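Local atomic coordinates of cysteine desulfurase (Elizabethkingia anophelis NUHP1, PDB entry 5VPR), a protein that probably removes sulfur from L-cysteine to leave L-alanine, using a covalently bound pyridoxal phosphate. Residues 13-18 with 301-306; 388-393 with 397-402; 44-49 with 235-240. One frame throughout, in Å; residues are numbered along the deposited sequence.

How the interactions relate
From the N terminus, helix 12-17 supplies the first half of interaction 1, whose loop closes almost 300 residues later at the end of helix 287-303. Nested inside that loop, interaction 3 joins helix 44-56 to the loop between strands 226-230 and 241-245. Interaction 2 follows in series as a short local closure, helix 396-413 packing back on the end of strand 386-389 and the loop after it. The contacts also meet one another: Q18 O lies 2.8 Å from K44 N, a probable backbone hydrogen bond between interactions 1 and 3. The N-terminal helix is thus tied to helices 287-303 and 44-56 and, through R16, to the 388-402 region.

Interaction 1: 13-18 with 301-306; sequences QEIRSQ and EKVGRS
I15 and V303 meet through one methyl each, CD1 of I15 lying 3.6 Å from CG2 of V303, while beside them the amide of Q18 receives the ammonium group of K302. The contact thus has an apolar half and a polar half. In the polar half the two side chains approach from opposite directions, and K302 NZ donates to Q18 OE1 over 2.8 Å. The nitrogen does not follow a lone pair of the oxygen: it sits above the carbonyl plane, 40° out of it, with a C=O...N angle of 114°. K302 gets there on a chain that runs straight from the backbone until it bends at chi3 (63°), which turns its end to Q18.

A second shell steadies the amide. Q18 NE2 makes a weak hydrogen bond, 2.8 Å long, to E14 OE1 one helical turn earlier, so both ends of the amide are engaged. The other carboxylate oxygen, E14 OE2, stays 5.1 Å from K302 NZ, too far for a salt bridge, though the opposite charges probably attract. K302 also packs against M45 of helix 44-56. On the apolar side, I15 and V303 both pack on V392, which makes the hydrophobic patch continuous. In the fold, the N-terminal helix 12-17 packs on the end of helix 287-303, where G304, with positive phi, breaks the chain between two consecutive helices and sits immediately before helix 305-324.

The chemistry is that of a buried apolar touch, centred on I15, bordered by a more exposed polar one. The nearby E14 carboxylate suits the positive charge of K302, and the ammonium group may polarise the Q18 carbonyl.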
loop_
_atom_site.group_PDB
_atom_site.type_symbol
_atom_site.label_atom_id
_atom_site.label_comp_id
_atom_site.label_asym_id
_atom_site.label_seq_id
_atom_site.Cartn_x
_atom_site.Cartn_y
_atom_site.Cartn_z
ATOM N N GLN A 13 22.946 1.953 7.946
ATOM C CA GLN A 13 23.708 0.718 7.798
ATOM C C GLN A 13 23.180 -0.373 8.722
ATOM O O GLN A 13 23.166 -1.551 8.353
ATOM C CB GLN A 13 25.196 0.978 8.049
ATOM C CG GLN A 13 25.895 1.749 6.919
ATOM C CD GLN A 13 25.659 1.129 5.540
ATOM O OE1 GLN A 13 25.829 -0.075 5.346
ATOM N NE2 GLN A 13 25.256 1.955 4.579
ATOM N N GLU A 14 22.752 -0.010 9.931
ATOM C CA GLU A 14 22.126 -1.009 10.788
ATOM C C GLU A 14 20.833 -1.511 10.161
ATOM O O GLU A 14 20.526 -2.708 10.222
ATOM C CB GLU A 14 21.879 -0.426 12.179
ATOM C CG GLU A 14 21.621 -1.470 13.260
ATOM C CD GLU A 14 20.190 -1.993 13.254
ATOM O OE1 GLU A 14 19.304 -1.316 12.689
ATOM O OE2 GLU A 14 19.953 -3.083 13.817
ATOM N N ILE A 15 20.070 -0.611 9.532
ATOM C CA ILE A 15 18.824 -1.010 8.880
ATOM C C ILE A 15 19.108 -1.991 7.750
ATOM O O ILE A 15 18.486 -3.057 7.659
ATOM C CB ILE A 15 18.069 0.226 8.356
ATOM C CG1 ILE A 15 17.637 1.155 9.498
ATOM C CG2 ILE A 15 16.890 -0.196 7.487
ATOM C CD1 ILE A 15 16.900 0.465 10.592
ATOM N N ARG A 16 20.052 -1.639 6.862
ATOM C CA ARG A 16 20.326 -2.475 5.694
ATOM C C ARG A 16 20.861 -3.842 6.097
ATOM O O ARG A 16 20.642 -4.828 5.383
ATOM C CB ARG A 16 21.326 -1.783 4.751
ATOM C CG ARG A 16 20.737 -0.629 3.932
ATOM C CD ARG A 16 21.772 0.039 3.029
ATOM N NE ARG A 16 22.306 -0.856 1.997
ATOM C CZ ARG A 16 21.739 -1.070 0.812
ATOM N NH1 ARG A 16 20.599 -0.465 0.487
ATOM N NH2 ARG A 16 22.311 -1.900 -0.050
ATOM N N SER A 17 21.575 -3.922 7.223
ATOM C CA SER A 17 22.081 -5.211 7.682
ATOM C C SER A 17 20.959 -6.188 8.027
ATOM O O SER A 17 21.202 -7.396 8.087
ATOM C CB SER A 17 23.007 -5.010 8.889
ATOM O OG SER A 17 22.311 -4.436 9.981
ATOM N N GLN A 18 19.734 -5.702 8.240
ATOM C CA GLN A 18 18.625 -6.591 8.563
ATOM C C GLN A 18 17.988 -7.229 7.333
ATOM O O GLN A 18 17.134 -8.106 7.493
ATOM C CB GLN A 18 17.552 -5.831 9.362
ATOM C CG GLN A 18 18.099 -5.169 10.636
ATOM C CD GLN A 18 17.048 -4.385 11.413
ATOM O OE1 GLN A 18 15.927 -4.855 11.627
ATOM N NE2 GLN A 18 17.415 -3.185 11.849
ATOM N N GLU A 301 7.704 -0.129 13.900
ATOM C CA GLU A 301 7.725 0.587 15.179
ATOM C C GLU A 301 9.142 0.656 15.740
ATOM O O GLU A 301 9.529 1.660 16.350
ATOM C CB GLU A 301 6.777 -0.065 16.191
ATOM C CG GLU A 301 5.329 -0.224 15.709
ATOM C CD GLU A 301 4.425 0.975 16.010
ATOM O OE1 GLU A 301 4.937 2.109 16.152
ATOM O OE2 GLU A 301 3.186 0.774 16.106
ATOM N N LYS A 302 9.941 -0.392 15.526
ATOM C CA LYS A 302 11.320 -0.364 16.005
ATOM C C LYS A 302 12.126 0.704 15.281
ATOM O O LYS A 302 12.877 1.454 15.908
ATOM C CB LYS A 302 11.984 -1.729 15.828
ATOM C CG LYS A 302 13.429 -1.752 16.307
ATOM C CD LYS A 302 14.095 -3.091 16.027
ATOM C CE LYS A 302 14.163 -3.362 14.538
ATOM N NZ LYS A 302 15.053 -4.508 14.225
ATOM N N VAL A 303 11.998 0.783 13.956
ATOM C CA VAL A 303 12.701 1.828 13.223
ATOM C C VAL A 303 12.164 3.200 13.606
ATOM O O VAL A 303 12.930 4.138 13.858
ATOM C CB VAL A 303 12.599 1.589 11.708
ATOM C CG1 VAL A 303 13.165 2.795 10.961
ATOM C CG2 VAL A 303 13.362 0.345 11.332
ATOM N N GLY A 304 10.847 3.341 13.651
ATOM C CA GLY A 304 10.263 4.639 13.914
ATOM C C GLY A 304 9.582 5.189 12.682
ATOM O O GLY A 304 10.230 5.445 11.661
ATOM N N ARG A 305 8.264 5.366 12.766
ATOM C CA ARG A 305 7.486 5.727 11.586
ATOM C C ARG A 305 7.801 7.141 11.117
ATOM O O ARG A 305 7.809 7.412 9.907
ATOM C CB ARG A 305 6.003 5.555 11.900
ATOM C CG ARG A 305 5.701 4.155 12.453
ATOM C CD ARG A 305 4.300 4.046 13.033
ATOM N NE ARG A 305 3.272 3.767 12.027
ATOM C CZ ARG A 305 1.980 3.643 12.327
ATOM N NH1 ARG A 305 1.590 3.772 13.590
ATOM N NH2 ARG A 305 1.078 3.390 11.381
ATOM N N SER A 306 8.086 8.051 12.047
ATOM C CA SER A 306 8.541 9.368 11.635
ATOM C C SER A 306 9.925 9.291 10.997
ATOM O O SER A 306 10.207 10.014 10.036
ATOM C CB SER A 306 8.543 10.325 12.826
ATOM O OG SER A 306 9.455 9.886 13.813
#

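Interaction 2: 388-393 with 397-402; sequences ASFAVY and EEIDIL
F390 and I399 form the heart of this contact, crossing at about a right angle. The ring atom F390 CE1 lies 3.7 Å from I399 CG1, and I399 CD1 also approaches CE1 and CZ. Neither residue sets out straight at the other: it is the far part of each side chain that closes the distance. In I399 the CG1 branch lies anti to the carbonyl carbon (chi1 -69°) and runs on extended, which brings both of its carbons to the ring.

L402, one turn further along the helix, makes the second apolar touch, with CD2 4.0 Å from CB of A388 at the end of strand 386-389. The two touches together seat helix 396-413 against the strand end and the loop after it. Helix 305-324 completes the core, since A319 meets both F390 and I399, and L315 and Y318 also pack on I399.

Nearer the connection between the segments the character changes. E398 comes close to Y393, but OE1 of E398 bonds to the intervening N394, while its OE2 forms a salt bridge with NH1 of R16. The same R16 nitrogen bonds to Y393 O, and Y393 OH bonds to N36. This closure of strand, loop and helix therefore joins an apolar core to a buried carboxylate whose charge is matched by an arginine from the N-terminal helix, which probably helps keep E398 ionised.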
loop_
_atom_site.group_PDB
_atom_site.type_symbol
_atom_site.label_atom_id
_atom_site.label_comp_id
_atom_site.label_asym_id
_atom_site.label_seq_id
_atom_site.Cartn_x
_atom_site.Cartn_y
_atom_site.Cartn_z
ATOM N N ALA A 388 10.857 4.784 -10.255
ATOM C CA ALA A 388 11.732 4.413 -9.148
ATOM C C ALA A 388 10.978 4.663 -7.851
ATOM O O ALA A 388 10.356 5.715 -7.693
ATOM C CB ALA A 388 13.034 5.213 -9.177
ATOM N N SER A 389 11.020 3.699 -6.934
ATOM C CA SER A 389 10.261 3.807 -5.695
ATOM C C SER A 389 11.121 3.331 -4.535
ATOM O O SER A 389 11.865 2.350 -4.657
ATOM C CB SER A 389 8.929 3.010 -5.761
ATOM O OG SER A 389 9.121 1.670 -6.216
ATOM N N PHE A 390 10.993 4.022 -3.405
ATOM C CA PHE A 390 11.915 3.894 -2.288
ATOM C C PHE A 390 11.274 3.198 -1.095
ATOM O O PHE A 390 10.058 3.281 -0.869
ATOM C CB PHE A 390 12.436 5.274 -1.882
ATOM C CG PHE A 390 13.076 6.014 -3.016
ATOM C CD1 PHE A 390 14.293 5.590 -3.529
ATOM C CD2 PHE A 390 12.457 7.107 -3.592
ATOM C CE1 PHE A 390 14.892 6.250 -4.585
ATOM C CE2 PHE A 390 13.058 7.779 -4.647
ATOM C CZ PHE A 390 14.274 7.344 -5.145
ATOM N N ALA A 391 12.118 2.489 -0.346
ATOM C CA ALA A 391 11.791 1.921 0.954
ATOM C C ALA A 391 12.864 2.373 1.939
ATOM O O ALA A 391 13.787 3.114 1.582
ATOM C CB ALA A 391 11.677 0.388 0.894
ATOM N N VAL A 392 12.756 1.909 3.185
ATOM C CA VAL A 392 13.577 2.469 4.257
ATOM C C VAL A 392 15.050 2.127 4.085
ATOM O O VAL A 392 15.918 2.860 4.572
ATOM C CB VAL A 392 13.044 1.988 5.619
ATOM C CG1 VAL A 392 13.281 0.481 5.789
ATOM C CG2 VAL A 392 13.678 2.785 6.749
ATOM N N TYR A 393 15.372 1.032 3.395
ATOM C CA TYR A 393 16.751 0.580 3.288
ATOM C C TYR A 393 17.505 1.218 2.123
ATOM O O TYR A 393 18.709 0.976 1.979
ATOM C CB TYR A 393 16.796 -0.951 3.157
ATOM C CG TYR A 393 15.704 -1.518 2.277
ATOM C CD1 TYR A 393 14.707 -2.330 2.812
ATOM C CD2 TYR A 393 15.660 -1.231 0.914
ATOM C CE1 TYR A 393 13.691 -2.851 2.014
ATOM C CE2 TYR A 393 14.650 -1.748 0.101
ATOM C CZ TYR A 393 13.664 -2.553 0.663
ATOM O OH TYR A 393 12.645 -3.057 -0.124
ATOM N N GLU A 397 23.540 6.900 -1.930
ATOM C CA GLU A 397 24.499 6.296 -2.852
ATOM C C GLU A 397 23.789 5.490 -3.934
ATOM O O GLU A 397 24.226 5.470 -5.092
ATOM C CB GLU A 397 25.496 5.420 -2.089
ATOM N N GLU A 398 22.673 4.843 -3.585
ATOM C CA GLU A 398 21.933 4.094 -4.596
ATOM C C GLU A 398 21.269 5.022 -5.605
ATOM O O GLU A 398 21.166 4.675 -6.788
ATOM C CB GLU A 398 20.890 3.195 -3.937
ATOM C CG GLU A 398 21.474 1.964 -3.265
ATOM C CD GLU A 398 20.411 1.147 -2.548
ATOM O OE1 GLU A 398 19.374 1.734 -2.162
ATOM O OE2 GLU A 398 20.611 -0.078 -2.370
ATOM N N ILE A 399 20.821 6.202 -5.165
ATOM C CA ILE A 399 20.222 7.153 -6.097
ATOM C C ILE A 399 21.259 7.658 -7.101
ATOM O O ILE A 399 20.954 7.838 -8.285
ATOM C CB ILE A 399 19.555 8.305 -5.326
ATOM C CG1 ILE A 399 18.317 7.770 -4.580
ATOM C CG2 ILE A 399 19.202 9.418 -6.272
ATOM C CD1 ILE A 399 17.696 8.755 -3.598
ATOM N N ASP A 400 22.497 7.882 -6.654
ATOM C CA ASP A 400 23.549 8.273 -7.593
ATOM C C ASP A 400 23.793 7.183 -8.627
ATOM O O ASP A 400 24.016 7.475 -9.807
ATOM C CB ASP A 400 24.841 8.596 -6.849
ATOM C CG ASP A 400 24.698 9.784 -5.925
ATOM O OD1 ASP A 400 23.820 10.643 -6.173
ATOM O OD2 ASP A 400 25.465 9.854 -4.946
ATOM N N ILE A 401 23.738 5.916 -8.202
ATOM C CA ILE A 401 23.884 4.808 -9.142
ATOM C C ILE A 401 22.750 4.824 -10.155
ATOM O O ILE A 401 22.959 4.582 -11.352
ATOM C CB ILE A 401 23.951 3.473 -8.374
ATOM C CG1 ILE A 401 25.252 3.392 -7.572
ATOM C CG2 ILE A 401 23.822 2.284 -9.320
ATOM C CD1 ILE A 401 25.362 2.142 -6.746
ATOM N N LEU A 402 21.533 5.126 -9.694
ATOM C CA LEU A 402 20.387 5.255 -10.587
ATOM C C LEU A 402 20.593 6.388 -11.582
ATOM O O LEU A 402 20.392 6.220 -12.790
ATOM C CB LEU A 402 19.114 5.502 -9.762
ATOM C CG LEU A 402 17.895 5.946 -10.558
ATOM C CD1 LEU A 402 17.422 4.801 -11.428
ATOM C CD2 LEU A 402 16.775 6.417 -9.648
#

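Interaction 3: 44-49 with 235-240; sequences KMVLDA and YGPTGT
Between V46 and G236 the CA atoms stand 6.7 Å apart, the nearest approach of a regular helix, 44-49, to an irregular run, 235-240. Y235 has positive phi (71°), and from G236 to T238 the chain is extended before it turns at G239. The turn is closed by T240 OG1, which donates to P237 O over 2.8 Å with the donor tilted from the carbonyl plane.

One side chain carries the contact. V46 points at the loop and sets its branched end against the carbonyl oxygen of Y235, with CG2 at 3.5 Å and CG1 at 3.7 Å from Y235 O. Its rotation, with CG1 anti to the backbone N (chi1 164°), turns both methyls onto the loop and leaves CG1 on the proline side, 4.2 Å from P237 CD. These are van der Waals contacts; polar links come from residues just before the helix, S40 OG accepting from Y235 N and K42 NZ donating to G236 O.

Y235 follows closely after K233, the lysine that bears the pyridoxal phosphate, so helix 44-56 packs on the chain leaving the cofactor site. The Y235 ring turns away from V46, its OH bonded to V392 N and the ring edge-to-face with F299 of helix 287-303. That helix also receives M45 and A49, so helix 44-56, helix 287-303 and the loop between strands 226-230 and 241-245 pack against one another.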
loop_
_atom_site.group_PDB
_atom_site.type_symbol
_atom_site.label_atom_id
_atom_site.label_comp_id
_atom_site.label_asym_id
_atom_site.label_seq_id
_atom_site.Cartn_x
_atom_site.Cartn_y
_atom_site.Cartn_z
ATOM N N LYS A 44 15.075 -9.522 8.653
ATOM C CA LYS A 44 15.310 -10.841 9.240
ATOM C C LYS A 44 14.294 -11.166 10.333
ATOM O O LYS A 44 13.854 -12.317 10.455
ATOM C CB LYS A 44 16.745 -10.932 9.781
ATOM N N MET A 45 13.883 -10.170 11.124
ATOM C CA MET A 45 12.932 -10.458 12.200
ATOM C C MET A 45 11.609 -11.002 11.661
ATOM O O MET A 45 10.986 -11.864 12.287
ATOM C CB MET A 45 12.689 -9.220 13.065
ATOM C CG MET A 45 12.132 -7.993 12.357
ATOM S SD MET A 45 12.177 -6.548 13.464
ATOM C CE MET A 45 10.820 -6.904 14.580
ATOM N N VAL A 46 11.163 -10.515 10.505
ATOM C CA VAL A 46 9.937 -11.045 9.912
ATOM C C VAL A 46 10.145 -12.486 9.436
ATOM O O VAL A 46 9.288 -13.354 9.645
ATOM C CB VAL A 46 9.461 -10.119 8.778
ATOM C CG1 VAL A 46 8.432 -10.829 7.880
ATOM C CG2 VAL A 46 8.850 -8.855 9.366
ATOM N N LEU A 47 11.280 -12.766 8.791
ATOM C CA LEU A 47 11.536 -14.124 8.308
ATOM C C LEU A 47 11.712 -15.090 9.469
ATOM O O LEU A 47 11.293 -16.249 9.383
ATOM C CB LEU A 47 12.783 -14.150 7.409
ATOM C CG LEU A 47 12.723 -13.196 6.211
ATOM C CD1 LEU A 47 13.965 -13.298 5.325
ATOM C CD2 LEU A 47 11.446 -13.442 5.420
ATOM N N ASP A 48 12.351 -14.628 10.552
ATOM C CA ASP A 48 12.480 -15.421 11.775
ATOM C C ASP A 48 11.119 -15.743 12.383
ATOM O O ASP A 48 10.915 -16.838 12.921
ATOM C CB ASP A 48 13.325 -14.674 12.811
ATOM C CG ASP A 48 14.811 -14.658 12.484
ATOM O OD1 ASP A 48 15.250 -15.349 11.537
ATOM O OD2 ASP A 48 15.546 -13.937 13.195
ATOM N N ALA A 49 10.186 -14.786 12.343
ATOM C CA ALA A 49 8.841 -15.035 12.864
ATOM C C ALA A 49 8.145 -16.159 12.108
ATOM O O ALA A 49 7.482 -17.014 12.712
ATOM C CB ALA A 49 7.996 -13.766 12.777
ATOM N N TYR A 235 6.971 -4.648 4.317
ATOM C CA TYR A 235 7.999 -5.485 4.920
ATOM C C TYR A 235 7.474 -6.811 5.447
ATOM O O TYR A 235 8.210 -7.509 6.164
ATOM C CB TYR A 235 8.732 -4.730 6.034
ATOM C CG TYR A 235 9.143 -3.371 5.587
ATOM C CD1 TYR A 235 8.412 -2.237 5.955
ATOM C CD2 TYR A 235 10.241 -3.203 4.757
ATOM C CE1 TYR A 235 8.797 -0.977 5.515
ATOM C CE2 TYR A 235 10.624 -1.961 4.321
ATOM C CZ TYR A 235 9.902 -0.852 4.696
ATOM O OH TYR A 235 10.315 0.381 4.241
ATOM N N GLY A 236 6.253 -7.207 5.068
ATOM C CA GLY A 236 5.662 -8.462 5.493
ATOM C C GLY A 236 5.566 -9.490 4.369
ATOM O O GLY A 236 5.898 -9.218 3.215
ATOM N N PRO A 237 5.091 -10.692 4.682
ATOM C CA PRO A 237 5.063 -11.752 3.670
ATOM C C PRO A 237 3.962 -11.534 2.646
ATOM O O PRO A 237 2.977 -10.827 2.888
ATOM C CB PRO A 237 4.806 -13.025 4.493
ATOM C CG PRO A 237 4.088 -12.554 5.695
ATOM C CD PRO A 237 4.651 -11.172 6.008
ATOM N N THR A 238 4.131 -12.180 1.489
ATOM C CA THR A 238 3.049 -12.238 0.520
ATOM C C THR A 238 1.863 -12.988 1.123
ATOM O O THR A 238 1.988 -13.695 2.125
ATOM C CB THR A 238 3.496 -12.908 -0.784
ATOM O OG1 THR A 238 3.914 -14.260 -0.536
ATOM C CG2 THR A 238 4.685 -12.129 -1.427
ATOM N N GLY A 239 0.696 -12.820 0.502
ATOM C CA GLY A 239 -0.482 -13.520 0.958
ATOM C C GLY A 239 -1.113 -12.950 2.212
ATOM O O GLY A 239 -1.939 -13.627 2.827
ATOM N N THR A 240 -0.776 -11.716 2.594
ATOM C CA THR A 240 -1.322 -11.103 3.794
ATOM C C THR A 240 -1.870 -9.708 3.508
ATOM O O THR A 240 -1.373 -8.962 2.654
ATOM C CB THR A 240 -0.266 -10.985 4.933
ATOM O OG1 THR A 240 0.825 -10.149 4.510
ATOM C CG2 THR A 240 0.283 -12.348 5.291
#